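PDB 3IK2: endoglucanase A from Clostridium acetobutylicum, which probably hydrolyses internal beta-1,4-glucosidic bonds of cellulose and related glucans, as a glycoside hydrolase of family 44. Local coordinates for residues 201-204 with 205-209; 232-235 with 236-239; 481-484 with 485-488. One frame throughout, in Å; residues are numbered along the deposited sequence.

Interactions 1 and 2 belong to the helical shell of the TIM-like barrel, their centres about 17 Å apart, and V201 CB packs on F235 CZ at 3.6 Å. Both are partly buried and use i to i+4 backbone bonds, repeated along right-handed helix 198-215 in interaction 1 but closing a single left-handed turn after helix 229-234 in interaction 2. Interaction 3 lies on the opposite side of the chain's centre, its centre about 51 Å from that of interaction 1 and 49 Å from that of interaction 2, at an outermost strand of the mixed sheet. It is a surface contact without direct backbone bonds, resting on a salt bridge whose hydrogen bond is weak and on a shared water.

Interaction 1: 201-204 with 205-209; sequences VLDK and DTQLA
V201 and D205 stand one turn apart on the alpha-helix 198-215, part of the outer layer of the TIM-like barrel, and their side chains run alongside each other in the same direction. Four i to i+4 bonds define the helical framework, among them D205 N to V201 O at 2.8 Å. On the buried side the packing is close: D205 CB lies 3.1 Å from V201 O, D205 OD2 is bound by Y255 OH of helix 251-266, and D205 also packs on L177 and P224 of the barrel strands. L202 and T206 form a second, partly exposed row facing helix 251-266. There T206 OG1 is 2.7 Å from L202 O, with N262 OD1 as the hydroxyl's other partner, while L202 touches Y254 and N258. The extended chain of K204 reaches a salt bridge with E200 and a hydrogen bond to A105 O. The solvent-exposed side is looser, and there D203 and Q207 meet with carboxylate and amide planes 84° apart. D203 CG is anti to its own N (chi1 169°), which swings the carboxylate along the helix, yet the angle is too poor for a hydrogen bond although D203 OD2 and Q207 NE2 are 2.8 Å apart.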
loop_
_atom_site.group_PDB
_atom_site.type_symbol
_atom_site.label_atom_id
_atom_site.label_comp_id
_atom_site.label_asym_id
_atom_site.label_seq_id
_atom_site.Cartn_x
_atom_site.Cartn_y
_atom_site.Cartn_z
ATOM N N VAL A 201 9.349 -10.750 -16.682
ATOM C CA VAL A 201 9.145 -10.154 -15.350
ATOM C C VAL A 201 9.938 -10.875 -14.236
ATOM O O VAL A 201 10.556 -10.225 -13.375
ATOM C CB VAL A 201 7.641 -10.001 -14.962
ATOM C CG1 VAL A 201 7.014 -11.298 -14.580
ATOM C CG2 VAL A 201 7.490 -9.010 -13.801
ATOM N N LEU A 202 9.887 -12.206 -14.252
ATOM C CA LEU A 202 10.622 -13.042 -13.313
ATOM C C LEU A 202 12.128 -12.705 -13.366
ATOM O O LEU A 202 12.758 -12.477 -12.345
ATOM C CB LEU A 202 10.393 -14.522 -13.666
ATOM C CG LEU A 202 11.227 -15.577 -12.939
ATOM C CD1 LEU A 202 10.985 -15.538 -11.406
ATOM C CD2 LEU A 202 10.972 -16.986 -13.508
ATOM N N ASP A 203 12.667 -12.673 -14.586
ATOM C CA ASP A 203 14.096 -12.446 -14.830
ATOM C C ASP A 203 14.533 -11.045 -14.401
ATOM O O ASP A 203 15.535 -10.890 -13.701
ATOM C CB ASP A 203 14.410 -12.684 -16.316
ATOM C CG ASP A 203 15.796 -12.217 -16.705
ATOM O OD1 ASP A 203 15.904 -11.352 -17.597
ATOM O OD2 ASP A 203 16.787 -12.706 -16.120
ATOM N N LYS A 204 13.765 -10.042 -14.803
ATOM C CA LYS A 204 14.064 -8.655 -14.436
ATOM C C LYS A 204 13.911 -8.405 -12.947
ATOM O O LYS A 204 14.768 -7.785 -12.329
ATOM C CB LYS A 204 13.183 -7.699 -15.231
ATOM C CG LYS A 204 13.786 -7.329 -16.583
ATOM C CD LYS A 204 12.773 -6.586 -17.421
ATOM C CE LYS A 204 13.439 -5.981 -18.664
ATOM N NZ LYS A 204 12.456 -5.171 -19.425
ATOM N N ASP A 205 12.834 -8.917 -12.355
ATOM C CA ASP A 205 12.684 -8.857 -10.909
ATOM C C ASP A 205 13.836 -9.538 -10.209
ATOM O O ASP A 205 14.301 -9.066 -9.172
ATOM C CB ASP A 205 11.355 -9.471 -10.453
ATOM C CG ASP A 205 10.217 -8.514 -10.590
ATOM O OD1 ASP A 205 10.378 -7.519 -11.335
ATOM O OD2 ASP A 205 9.161 -8.754 -9.975
ATOM N N THR A 206 14.303 -10.650 -10.760
ATOM C CA THR A 206 15.333 -11.422 -10.087
ATOM C C THR A 206 16.678 -10.681 -10.115
ATOM O O THR A 206 17.333 -10.554 -9.103
ATOM C CB THR A 206 15.450 -12.873 -10.683
ATOM O OG1 THR A 206 14.249 -13.610 -10.389
ATOM C CG2 THR A 206 16.620 -13.591 -10.073
ATOM N N GLN A 207 17.061 -10.198 -11.291
ATOM C CA GLN A 207 18.302 -9.485 -11.488
ATOM C C GLN A 207 18.306 -8.140 -10.765
ATOM O O GLN A 207 19.296 -7.774 -10.173
ATOM C CB GLN A 207 18.547 -9.278 -12.979
ATOM C CG GLN A 207 18.718 -10.572 -13.769
ATOM C CD GLN A 207 19.093 -10.301 -15.227
ATOM O OE1 GLN A 207 19.236 -9.134 -15.653
ATOM N NE2 GLN A 207 19.257 -11.374 -16.003
ATOM N N LEU A 208 17.186 -7.421 -10.805
ATOM C CA LEU A 208 17.079 -6.162 -10.064
ATOM C C LEU A 208 17.094 -6.403 -8.551
ATOM O O LEU A 208 17.749 -5.678 -7.810
ATOM C CB LEU A 208 15.848 -5.365 -10.499
ATOM C CG LEU A 208 15.717 -3.903 -10.043
ATOM C CD1 LEU A 208 17.048 -3.106 -10.247
ATOM C CD2 LEU A 208 14.499 -3.167 -10.722
ATOM N N ALA A 209 16.397 -7.433 -8.077
ATOM C CA ALA A 209 16.504 -7.769 -6.653
ATOM C C ALA A 209 17.940 -8.141 -6.260
ATOM O O ALA A 209 18.385 -7.798 -5.175
ATOM C CB ALA A 209 15.503 -8.880 -6.267
#

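Interaction 2: 232-235 with 236-239; sequences FNDF and NSSP
D234 and F235 meet residues 236-238 in a left-handed alpha-turn, a single turn of left-handed helix that follows the right-handed helix 229-234; F235 is the first residue to leave right-handed helical geometry, with positive phi. Along the turn, N236 comes first and also has positive phi. Its CB touches the preceding peptide, 3.1 Å from F235 O, while its amide looks outside the turn: OD1 is bonded to S230 OG and ND2 weakly to S182 O. S237, the third successive residue with positive phi, donates its backbone N-H to D234 OD2 at 3.1 Å in a nearly straight bond (173°). The N-H arrives from above the carboxylate plane, 71° out of it. D234 CG sits between its own N and carbonyl carbon (chi1 59°), a rotation that carries the carboxylate over to S237. A water bridges D234 OD1 and S237 OG, 2.7 Å from each. At S238 the backbone N bonds to D234 O at 3.1 Å, the i to i+4 link that closes the turn. S238 OG lies at the edge of the F235 ring, in its plane, 3.9 Å from CD2; its polar partners are D240 and T196, whereas F235 stacks on F251. D234 thus binds the turn through its main-chain O and both carboxylate oxygens, directly or through water, and this polar grip is consistent with a well-defined path between the helices despite the three positive phi values.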
loop_
_atom_site.group_PDB
_atom_site.type_symbol
_atom_site.label_atom_id
_atom_site.label_comp_id
_atom_site.label_asym_id
_atom_site.label_seq_id
_atom_site.Cartn_x
_atom_site.Cartn_y
_atom_site.Cartn_z
ATOM N N PHE A 232 -2.619 -10.574 -11.430
ATOM C CA PHE A 232 -2.471 -11.660 -10.434
ATOM C C PHE A 232 -2.784 -13.000 -11.080
ATOM O O PHE A 232 -2.265 -14.046 -10.667
ATOM C CB PHE A 232 -3.471 -11.536 -9.263
ATOM C CG PHE A 232 -3.445 -10.219 -8.523
ATOM C CD1 PHE A 232 -4.422 -9.961 -7.544
ATOM C CD2 PHE A 232 -2.461 -9.231 -8.777
ATOM C CE1 PHE A 232 -4.426 -8.745 -6.832
ATOM C CE2 PHE A 232 -2.470 -8.014 -8.078
ATOM C CZ PHE A 232 -3.459 -7.768 -7.105
ATOM N N ASN A 233 -3.684 -12.951 -12.060
ATOM C CA ASN A 233 -4.378 -14.128 -12.561
ATOM C C ASN A 233 -3.501 -14.782 -13.625
ATOM O O ASN A 233 -2.912 -15.849 -13.390
ATOM C CB ASN A 233 -5.787 -13.691 -13.050
ATOM C CG ASN A 233 -6.635 -14.834 -13.644
ATOM O OD1 ASN A 233 -7.658 -14.573 -14.310
ATOM N ND2 ASN A 233 -6.237 -16.067 -13.409
ATOM N N ASP A 234 -3.353 -14.108 -14.763
ATOM C CA ASP A 234 -2.588 -14.644 -15.882
ATOM C C ASP A 234 -1.600 -13.623 -16.438
ATOM O O ASP A 234 -1.246 -13.642 -17.622
ATOM C CB ASP A 234 -3.533 -15.200 -16.966
ATOM C CG ASP A 234 -4.500 -14.166 -17.530
ATOM O OD1 ASP A 234 -5.310 -14.539 -18.396
ATOM O OD2 ASP A 234 -4.493 -12.986 -17.128
ATOM N N PHE A 235 -1.111 -12.763 -15.538
ATOM C CA PHE A 235 -0.191 -11.657 -15.882
ATOM C C PHE A 235 -0.713 -10.822 -17.055
ATOM O O PHE A 235 0.034 -10.485 -17.994
ATOM C CB PHE A 235 1.241 -12.162 -16.088
ATOM C CG PHE A 235 2.308 -11.080 -15.949
ATOM C CD1 PHE A 235 2.309 -10.204 -14.857
ATOM C CD2 PHE A 235 3.296 -10.943 -16.914
ATOM C CE1 PHE A 235 3.310 -9.215 -14.711
ATOM C CE2 PHE A 235 4.287 -9.944 -16.794
ATOM C CZ PHE A 235 4.285 -9.078 -15.700
ATOM N N ASN A 236 -2.012 -10.487 -16.973
ATOM C CA ASN A 236 -2.715 -9.651 -17.961
ATOM C C ASN A 236 -2.667 -10.273 -19.383
ATOM O O ASN A 236 -2.176 -9.651 -20.348
ATOM C CB ASN A 236 -2.126 -8.226 -17.938
ATOM C CG ASN A 236 -3.030 -7.191 -18.606
ATOM O OD1 ASN A 236 -4.245 -7.336 -18.619
ATOM N ND2 ASN A 236 -2.434 -6.126 -19.135
ATOM N N SER A 237 -3.158 -11.509 -19.488
ATOM C CA SER A 237 -3.091 -12.310 -20.713
ATOM C C SER A 237 -1.696 -12.304 -21.355
ATOM O O SER A 237 -1.518 -12.002 -22.534
ATOM C CB SER A 237 -4.159 -11.890 -21.725
ATOM O OG SER A 237 -5.322 -11.472 -21.062
ATOM N N SER A 238 -0.703 -12.642 -20.546
ATOM C CA SER A 238 0.662 -12.713 -21.015
ATOM C C SER A 238 0.777 -13.767 -22.121
ATOM O O SER A 238 0.214 -14.864 -21.985
ATOM C CB SER A 238 1.576 -13.031 -19.841
ATOM O OG SER A 238 2.929 -12.904 -20.214
ATOM N N PRO A 239 1.480 -13.436 -23.236
ATOM C CA PRO A 239 1.613 -14.394 -24.332
ATOM C C PRO A 239 2.252 -15.729 -23.924
ATOM O O PRO A 239 1.915 -16.748 -24.519
ATOM C CB PRO A 239 2.478 -13.644 -25.369
ATOM C CG PRO A 239 3.095 -12.484 -24.609
ATOM C CD PRO A 239 2.119 -12.142 -23.550
HETATM O O HOH W 1 -7.051 -13.120 -19.902
#

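Interaction 3: 481-484 with 485-488; sequences ITKR and DDVS
The backbone stays extended from K483 through D486, so segments 481-484 and 485-488 meet only around the step from strand to loop. Strand 481-484 is an outermost member of the mixed, largely antiparallel sheet that lies apart from the TIM-like barrel, and it pairs with strand 468-475 through backbone bonds of T482 with G473 and R484 with V471. The contact between side chains is made by K483 and D486, three residues apart, which cross at a slant. K483 CG is anti to its backbone N and the chain runs extended until the last torsion, where a bend (chi4 -88°) brings the ammonium group within reach of D486. K483 NZ and D486 OD1 are 3.3 Å apart, forming a salt bridge whose hydrogen bond is weak. NZ also bonds Q470 OE1 of the neighbouring strand, so the lysine is tied to the sheet as well as to the loop. R484 takes the other course: its bent chain runs instead to D475, with which it forms a salt bridge, and it packs on Y497. D485 is exposed, its CB 3.7 Å from R484 C, while its main-chain O bonds to Y497 OH. Both charged groups of the K483-D486 pair are at the surface, where solvent would probably weaken their attraction, and a water indeed takes part. It accepts from K483 NZ at 3.1 Å and also lies 2.6 Å from D486 OD1 and 2.6 Å from R484 O.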
loop_
_atom_site.group_PDB
_atom_site.type_symbol
_atom_site.label_atom_id
_atom_site.label_comp_id
_atom_site.label_asym_id
_atom_site.label_seq_id
_atom_site.Cartn_x
_atom_site.Cartn_y
_atom_site.Cartn_z
ATOM N N ILE A 481 -11.893 14.772 13.948
ATOM C CA ILE A 481 -12.065 13.787 14.998
ATOM C C ILE A 481 -12.366 14.536 16.290
ATOM O O ILE A 481 -11.566 15.355 16.738
ATOM C CB ILE A 481 -10.837 12.894 15.146
ATOM C CG1 ILE A 481 -10.692 11.980 13.912
ATOM C CG2 ILE A 481 -10.932 12.067 16.411
ATOM C CD1 ILE A 481 -9.322 11.354 13.815
ATOM N N THR A 482 -13.531 14.258 16.869
ATOM C CA THR A 482 -13.931 14.897 18.122
ATOM C C THR A 482 -13.911 13.873 19.248
ATOM O O THR A 482 -14.246 12.717 19.043
ATOM C CB THR A 482 -15.326 15.539 18.005
ATOM O OG1 THR A 482 -16.304 14.524 17.682
ATOM C CG2 THR A 482 -15.333 16.626 16.925
ATOM N N LYS A 483 -13.517 14.307 20.439
ATOM C CA LYS A 483 -13.663 13.495 21.633
ATOM C C LYS A 483 -15.139 13.361 21.934
ATOM O O LYS A 483 -15.861 14.366 22.050
ATOM C CB LYS A 483 -12.924 14.104 22.818
ATOM C CG LYS A 483 -12.857 13.173 24.043
ATOM C CD LYS A 483 -12.010 13.779 25.142
ATOM C CE LYS A 483 -11.429 12.699 26.057
ATOM N NZ LYS A 483 -12.322 12.344 27.187
ATOM N N ARG A 484 -15.589 12.111 22.029
ATOM C CA ARG A 484 -16.985 11.836 22.311
ATOM C C ARG A 484 -17.156 11.516 23.799
ATOM O O ARG A 484 -16.208 11.511 24.566
ATOM C CB ARG A 484 -17.518 10.743 21.375
ATOM C CG ARG A 484 -16.781 10.750 20.036
ATOM C CD ARG A 484 -17.620 10.456 18.809
ATOM N NE ARG A 484 -17.284 11.356 17.693
ATOM C CZ ARG A 484 -18.101 11.642 16.678
ATOM N NH1 ARG A 484 -19.315 11.091 16.604
ATOM N NH2 ARG A 484 -17.716 12.495 15.741
ATOM N N ASP A 485 -18.376 11.272 24.207
ATOM C CA ASP A 485 -18.660 10.952 25.586
ATOM C C ASP A 485 -17.910 9.696 26.061
ATOM O O ASP A 485 -17.800 8.699 25.314
ATOM C CB ASP A 485 -20.166 10.762 25.740
ATOM C CG ASP A 485 -20.673 11.164 27.108
ATOM O OD1 ASP A 485 -20.134 12.126 27.735
ATOM O OD2 ASP A 485 -21.641 10.504 27.540
ATOM N N ASP A 486 -17.407 9.736 27.295
ATOM C CA ASP A 486 -16.721 8.569 27.855
ATOM C C ASP A 486 -17.659 7.392 27.911
ATOM O O ASP A 486 -18.885 7.564 27.984
ATOM C CB ASP A 486 -16.206 8.836 29.262
ATOM C CG ASP A 486 -15.077 9.833 29.295
ATOM O OD1 ASP A 486 -14.695 10.386 28.253
ATOM O OD2 ASP A 486 -14.562 10.076 30.397
ATOM N N VAL A 487 -17.077 6.196 27.851
ATOM C CA VAL A 487 -17.781 4.980 28.216
ATOM C C VAL A 487 -18.426 5.175 29.599
ATOM O O VAL A 487 -17.772 5.568 30.568
ATOM C CB VAL A 487 -16.871 3.738 28.159
ATOM C CG1 VAL A 487 -17.579 2.520 28.747
ATOM C CG2 VAL A 487 -16.490 3.455 26.710
ATOM N N SER A 488 -19.729 4.927 29.634
ATOM C CA SER A 488 -20.588 5.140 30.792
ATOM C C SER A 488 -20.044 4.524 32.063
ATOM O O SER A 488 -19.751 5.218 33.049
ATOM C CB SER A 488 -21.958 4.518 30.506
ATOM O OG SER A 488 -22.996 5.356 30.968
HETATM O O HOH W 2 -14.133 10.377 25.714
#